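Long-range contacts in 4-methyl-5(B-hydroxyethyl)-thiazole monophosphate biosynthesis enzyme (Vibrio cholerae O1 biovar El Tor, PDB 3OT1), which is of unknown function but belongs to the DJ-1/PfpI family and may take part in thiamine-related metabolism: residues I12-A17 with A74-G79; G19-E24 with G52-W57. All coordinates share one frame; numbering follows the deposited sequence.

Contact 1. Residues I12-A17 with A74-G79; sequences ILVPVA and ALALPG
The carbonyl oxygen of L13 receives the N-H of A76, with L13 O and A76 N 2.9 Å apart and the N-H aimed almost straight down the C=O axis. The CA of L75 approaches the same oxygen in a CA-H...O contact, and the methyl L75 CD1 sits close by. The N-H of the same residue, L13, donates to A74 O over 3.0 Å, in the plane of that carbonyl and bent by only a few degrees at the hydrogen (173°). The strands are parallel, I12 beside A74 and L13 beside L75. P15 has no N-H to give, and regular pairing stops short of it: A76 O meets the CA of V14, 3.4 Å away, and P15 CD instead.

On one face of the sheet L13 and L75 run side by side, each with CG anti to its backbone N (chi1 179° in both), and L13 CD2 lies 3.9 Å from L75 CD1. The ring of P15 crosses the L75 side chain at about a right angle and also meets L77, P15 CG lying 3.7 Å from L77 CD2. F100 and L93 of helix 91-102 and F87 of helix 81-88 cover this face.

The other face carries I12, A74 and A76. I12 CD1 reaches A74 CB at 4.0 Å, while V14 CG2 lies 4.2 Å from A76 CB; helix 22-34 covers I12 and A76 through L32 and I28. The oxygen of P15 is buried beside the P78 ring without a hydrogen-bonding partner. Neighbouring parallel strands sealed by helices on both faces are characteristic of the central sheet of the flavodoxin-like alpha/beta sandwich found in the DJ-1/PfpI family.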
loop_
_atom_site.group_PDB
_atom_site.type_symbol
_atom_site.label_atom_id
_atom_site.label_comp_id
_atom_site.label_asym_id
_atom_site.label_seq_id
_atom_site.Cartn_x
_atom_site.Cartn_y
_atom_site.Cartn_z
ATOM N N ILE A 12 -0.536 11.473 -14.331
ATOM C CA ILE A 12 0.673 10.906 -13.729
ATOM C C ILE A 12 1.019 9.586 -14.420
ATOM O O ILE A 12 0.162 8.716 -14.599
ATOM C CB ILE A 12 0.454 10.585 -12.223
ATOM C CG1 ILE A 12 -0.281 11.723 -11.492
ATOM C CG2 ILE A 12 1.802 10.246 -11.580
ATOM C CD1 ILE A 12 0.511 13.012 -11.426
ATOM N N LEU A 13 2.295 9.429 -14.744
ATOM C CA LEU A 13 2.811 8.185 -15.295
ATOM C C LEU A 13 3.532 7.412 -14.196
ATOM O O LEU A 13 4.430 7.969 -13.553
ATOM C CB LEU A 13 3.774 8.457 -16.445
ATOM C CG LEU A 13 4.411 7.230 -17.096
ATOM C CD1 LEU A 13 3.381 6.263 -17.633
ATOM C CD2 LEU A 13 5.364 7.678 -18.222
ATOM N N VAL A 14 3.125 6.155 -13.969
ATOM C CA VAL A 14 3.726 5.280 -12.968
ATOM C C VAL A 14 4.249 4.025 -13.670
ATOM O O VAL A 14 3.504 3.073 -13.941
ATOM C CB VAL A 14 2.725 4.885 -11.866
ATOM C CG1 VAL A 14 3.404 4.008 -10.813
ATOM C CG2 VAL A 14 2.141 6.121 -11.214
ATOM N N PRO A 15 5.550 3.998 -13.991
ATOM C CA PRO A 15 6.133 2.788 -14.560
ATOM C C PRO A 15 6.180 1.669 -13.525
ATOM O O PRO A 15 6.360 1.921 -12.337
ATOM C CB PRO A 15 7.547 3.224 -14.909
ATOM C CG PRO A 15 7.428 4.708 -15.049
ATOM C CD PRO A 15 6.517 5.095 -13.956
ATOM N N VAL A 16 6.007 0.444 -14.009
ATOM C CA VAL A 16 6.130 -0.750 -13.187
ATOM C C VAL A 16 6.957 -1.780 -13.929
ATOM O O VAL A 16 6.958 -1.828 -15.161
ATOM C CB VAL A 16 4.738 -1.330 -12.837
ATOM C CG1 VAL A 16 3.994 -0.356 -11.947
ATOM C CG2 VAL A 16 3.921 -1.698 -14.069
ATOM N N ALA A 17 7.653 -2.610 -13.174
ATOM C CA ALA A 17 8.490 -3.667 -13.744
ATOM C C ALA A 17 8.384 -4.907 -12.891
ATOM O O ALA A 17 7.937 -4.883 -11.752
ATOM C CB ALA A 17 9.974 -3.216 -13.793
ATOM N N ALA A 74 3.578 14.536 -14.482
ATOM C CA ALA A 74 4.580 14.076 -13.539
ATOM C C ALA A 74 4.825 12.599 -13.725
ATOM O O ALA A 74 3.990 11.865 -14.248
ATOM C CB ALA A 74 4.156 14.376 -12.102
ATOM N N LEU A 75 6.016 12.197 -13.281
ATOM C CA LEU A 75 6.504 10.827 -13.360
ATOM C C LEU A 75 6.749 10.350 -11.932
ATOM O O LEU A 75 7.444 11.024 -11.186
ATOM C CB LEU A 75 7.818 10.811 -14.161
ATOM C CG LEU A 75 8.503 9.464 -14.335
ATOM C CD1 LEU A 75 7.667 8.475 -15.154
ATOM C CD2 LEU A 75 9.883 9.649 -14.938
ATOM N N ALA A 76 6.190 9.192 -11.556
ATOM C CA ALA A 76 6.374 8.630 -10.226
ATOM C C ALA A 76 6.923 7.212 -10.336
ATOM O O ALA A 76 6.292 6.342 -10.961
ATOM C CB ALA A 76 5.076 8.616 -9.458
ATOM N N LEU A 77 8.100 7.005 -9.757
ATOM C CA LEU A 77 8.828 5.759 -9.888
ATOM C C LEU A 77 8.805 4.989 -8.572
ATOM O O LEU A 77 9.402 5.407 -7.580
ATOM C CB LEU A 77 10.282 6.037 -10.267
ATOM C CG LEU A 77 10.509 6.850 -11.552
ATOM C CD1 LEU A 77 12.017 7.026 -11.760
ATOM C CD2 LEU A 77 9.906 6.169 -12.750
ATOM N N PRO A 78 8.117 3.828 -8.556
ATOM C CA PRO A 78 8.193 2.944 -7.396
ATOM C C PRO A 78 9.601 2.392 -7.187
ATOM O O PRO A 78 10.425 2.431 -8.105
ATOM C CB PRO A 78 7.209 1.819 -7.753
ATOM C CG PRO A 78 6.283 2.433 -8.806
ATOM C CD PRO A 78 7.192 3.328 -9.593
ATOM N N GLY A 79 9.822 1.839 -6.011
ATOM C CA GLY A 79 11.061 1.151 -5.689
ATOM C C GLY A 79 10.925 -0.348 -5.800
ATOM O O GLY A 79 10.275 -0.866 -6.707
#

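Contact 2. Residues G19-E24 with G52-W57; sequences GSEEME and GSRGVW
E22, in the first turn of helix 22-34, sends its carboxylate into the backbone of the type I beta turn G52-G55, in the loop between strands 49-51 and 57-59 of a beta hairpin. Its CG sits between the backbone N and the carbonyl carbon (chi1 49°), and a bend at chi2 carries the carboxylate across.

Hydrogen bonds dominate. E22 OE2 accepts from R54 N, 2.8 Å away on the syn side, and from V56 N, almost in line with the CD-OE2 bond at 3.0 Å. E22 OE1 takes the hydroxyl of S53, OG to OE1 2.7 Å, with a weak second bond from R54 N. Together these bonds should fix the carboxylate's orientation. S53 N also donates to S20 O (2.9 Å), above the carbonyl plane.

Apolar contact is slight: the E22 and V56 side chains cross obliquely, E22 CG 3.6 Å from V56 CB.

Charge enters through E21, the N-cap of the helix, whose OE2 accepts from E24 N. Its OE1 forms a salt bridge with a basic side chain of another chain, which puts the helix start at the interface; R54 and V56 also pack there. With R54 it makes only a long ion pair, OE1 to NH1 3.6 Å and well out of the guanidinium plane; R54 NH1 donates nearly in that plane to S53 OG, 2.8 Å away.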
loop_
_atom_site.group_PDB
_atom_site.type_symbol
_atom_site.label_atom_id
_atom_site.label_comp_id
_atom_site.label_asym_id
_atom_site.label_seq_id
_atom_site.Cartn_x
_atom_site.Cartn_y
_atom_site.Cartn_z
ATOM N N GLY A 19 9.476 -7.117 -10.289
ATOM C CA GLY A 19 10.233 -6.794 -9.114
ATOM C C GLY A 19 9.942 -5.459 -8.485
ATOM O O GLY A 19 10.539 -5.136 -7.452
ATOM N N SER A 20 9.059 -4.662 -9.075
ATOM C CA SER A 20 8.640 -3.440 -8.425
ATOM C C SER A 20 7.965 -3.741 -7.092
ATOM O O SER A 20 7.292 -4.763 -6.933
ATOM C CB SER A 20 7.682 -2.630 -9.300
ATOM O OG SER A 20 8.329 -2.101 -10.452
ATOM N N GLU A 21 8.164 -2.844 -6.145
ATOM C CA GLU A 21 7.569 -2.962 -4.810
ATOM C C GLU A 21 6.079 -2.641 -4.950
ATOM O O GLU A 21 5.697 -1.503 -5.275
ATOM C CB GLU A 21 8.270 -2.067 -3.811
ATOM C CG GLU A 21 8.418 -2.679 -2.418
ATOM C CD GLU A 21 7.121 -3.022 -1.780
ATOM O OE1 GLU A 21 7.103 -3.982 -0.973
ATOM O OE2 GLU A 21 6.113 -2.354 -2.071
ATOM N N GLU A 22 5.257 -3.667 -4.789
ATOM C CA GLU A 22 3.846 -3.543 -5.118
ATOM C C GLU A 22 3.075 -2.662 -4.162
ATOM O O GLU A 22 2.149 -1.982 -4.600
ATOM C CB GLU A 22 3.161 -4.915 -5.234
ATOM C CG GLU A 22 3.414 -5.874 -4.080
ATOM C CD GLU A 22 4.619 -6.762 -4.355
ATOM O OE1 GLU A 22 5.742 -6.255 -4.226
ATOM O OE2 GLU A 22 4.438 -7.936 -4.714
HETATM N N MSE A 23 3.386 -2.664 -2.862
HETATM C CA MSE A 23 2.640 -1.774 -1.966
HETATM C C MSE A 23 3.034 -0.328 -2.240
HETATM O O MSE A 23 2.179 0.552 -2.204
HETATM C CB MSE A 23 2.716 -2.142 -0.484
HETATM C CG MSE A 23 3.876 -1.614 0.292
HETATM SE SE MSE A 23 3.763 -2.210 2.136
HETATM C CE MSE A 23 3.526 -0.566 3.179
ATOM N N GLU A 24 4.307 -0.066 -2.513
ATOM C CA GLU A 24 4.666 1.293 -2.898
ATOM C C GLU A 24 3.895 1.734 -4.137
ATOM O O GLU A 24 3.360 2.830 -4.211
ATOM C CB GLU A 24 6.169 1.391 -3.156
ATOM C CG GLU A 24 7.016 1.160 -1.922
ATOM C CD GLU A 24 8.504 1.061 -2.188
ATOM O OE1 GLU A 24 8.971 1.355 -3.297
ATOM O OE2 GLU A 24 9.222 0.654 -1.215
ATOM N N GLY A 52 5.140 -8.224 -9.051
ATOM C CA GLY A 52 5.805 -7.456 -8.040
ATOM C C GLY A 52 6.762 -8.278 -7.197
ATOM O O GLY A 52 6.806 -9.507 -7.261
ATOM N N SER A 53 7.540 -7.557 -6.403
ATOM C CA SER A 53 8.588 -8.145 -5.582
ATOM C C SER A 53 8.122 -9.229 -4.625
ATOM O O SER A 53 8.904 -10.113 -4.301
ATOM C CB SER A 53 9.280 -7.016 -4.812
ATOM O OG SER A 53 8.416 -6.351 -3.895
ATOM N N ARG A 54 6.889 -9.129 -4.151
ATOM C CA ARG A 54 6.297 -10.098 -3.217
ATOM C C ARG A 54 5.190 -10.916 -3.871
ATOM O O ARG A 54 4.320 -11.463 -3.201
ATOM C CB ARG A 54 5.818 -9.413 -1.932
ATOM C CG ARG A 54 6.909 -9.188 -0.879
ATOM C CD ARG A 54 7.912 -8.140 -1.301
ATOM N NE ARG A 54 9.001 -7.998 -0.356
ATOM C CZ ARG A 54 9.972 -7.111 -0.494
ATOM N NH1 ARG A 54 9.926 -6.234 -1.482
ATOM N NH2 ARG A 54 10.972 -7.086 0.362
ATOM N N GLY A 55 5.226 -10.988 -5.187
ATOM C CA GLY A 55 4.386 -11.899 -5.933
ATOM C C GLY A 55 3.099 -11.295 -6.461
ATOM O O GLY A 55 2.399 -11.961 -7.217
ATOM N N VAL A 56 2.769 -10.068 -6.075
ATOM C CA VAL A 56 1.499 -9.475 -6.460
ATOM C C VAL A 56 1.582 -9.029 -7.919
ATOM O O VAL A 56 2.491 -8.269 -8.288
ATOM C CB VAL A 56 1.137 -8.293 -5.531
ATOM C CG1 VAL A 56 -0.123 -7.577 -6.027
ATOM C CG2 VAL A 56 0.948 -8.789 -4.106
ATOM N N TRP A 57 0.630 -9.464 -8.743
ATOM C CA TRP A 57 0.603 -9.066 -10.148
ATOM C C TRP A 57 0.131 -7.636 -10.295
ATOM O O TRP A 57 -0.909 -7.270 -9.767
ATOM C CB TRP A 57 -0.272 -10.029 -10.959
ATOM C CG TRP A 57 0.385 -11.360 -11.115
ATOM C CD1 TRP A 57 0.223 -12.467 -10.334
ATOM C CD2 TRP A 57 1.389 -11.694 -12.074
ATOM N NE1 TRP A 57 1.045 -13.475 -10.773
ATOM C CE2 TRP A 57 1.783 -13.020 -11.834
ATOM C CE3 TRP A 57 2.002 -10.994 -13.114
ATOM C CZ2 TRP A 57 2.743 -13.678 -12.638
ATOM C CZ3 TRP A 57 2.962 -11.634 -13.893
ATOM C CH2 TRP A 57 3.329 -12.961 -13.649
#

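Overall arrangement
The centres of the two contacts lie about 13 Å apart, with contact 1 centred about 6 Å and contact 2 about 15 Å from the centre of the chain. Along the chain come 12-17, 19-24, 52-57 and 74-79, so both segments of contact 2 fall between those of contact 1. Strand 11-16 leads through a short loop into helix 22-34, which covers one face of the sheet and starts against the hairpin turn. The contacts also touch: G79 N lies 2.9 Å from E24 OE1 and G79 O 2.9 Å from E21 N, both probable hydrogen bonds. Central sheet, helix start and subunit-facing hairpin are thereby joined at the C-terminal ends of the two strands.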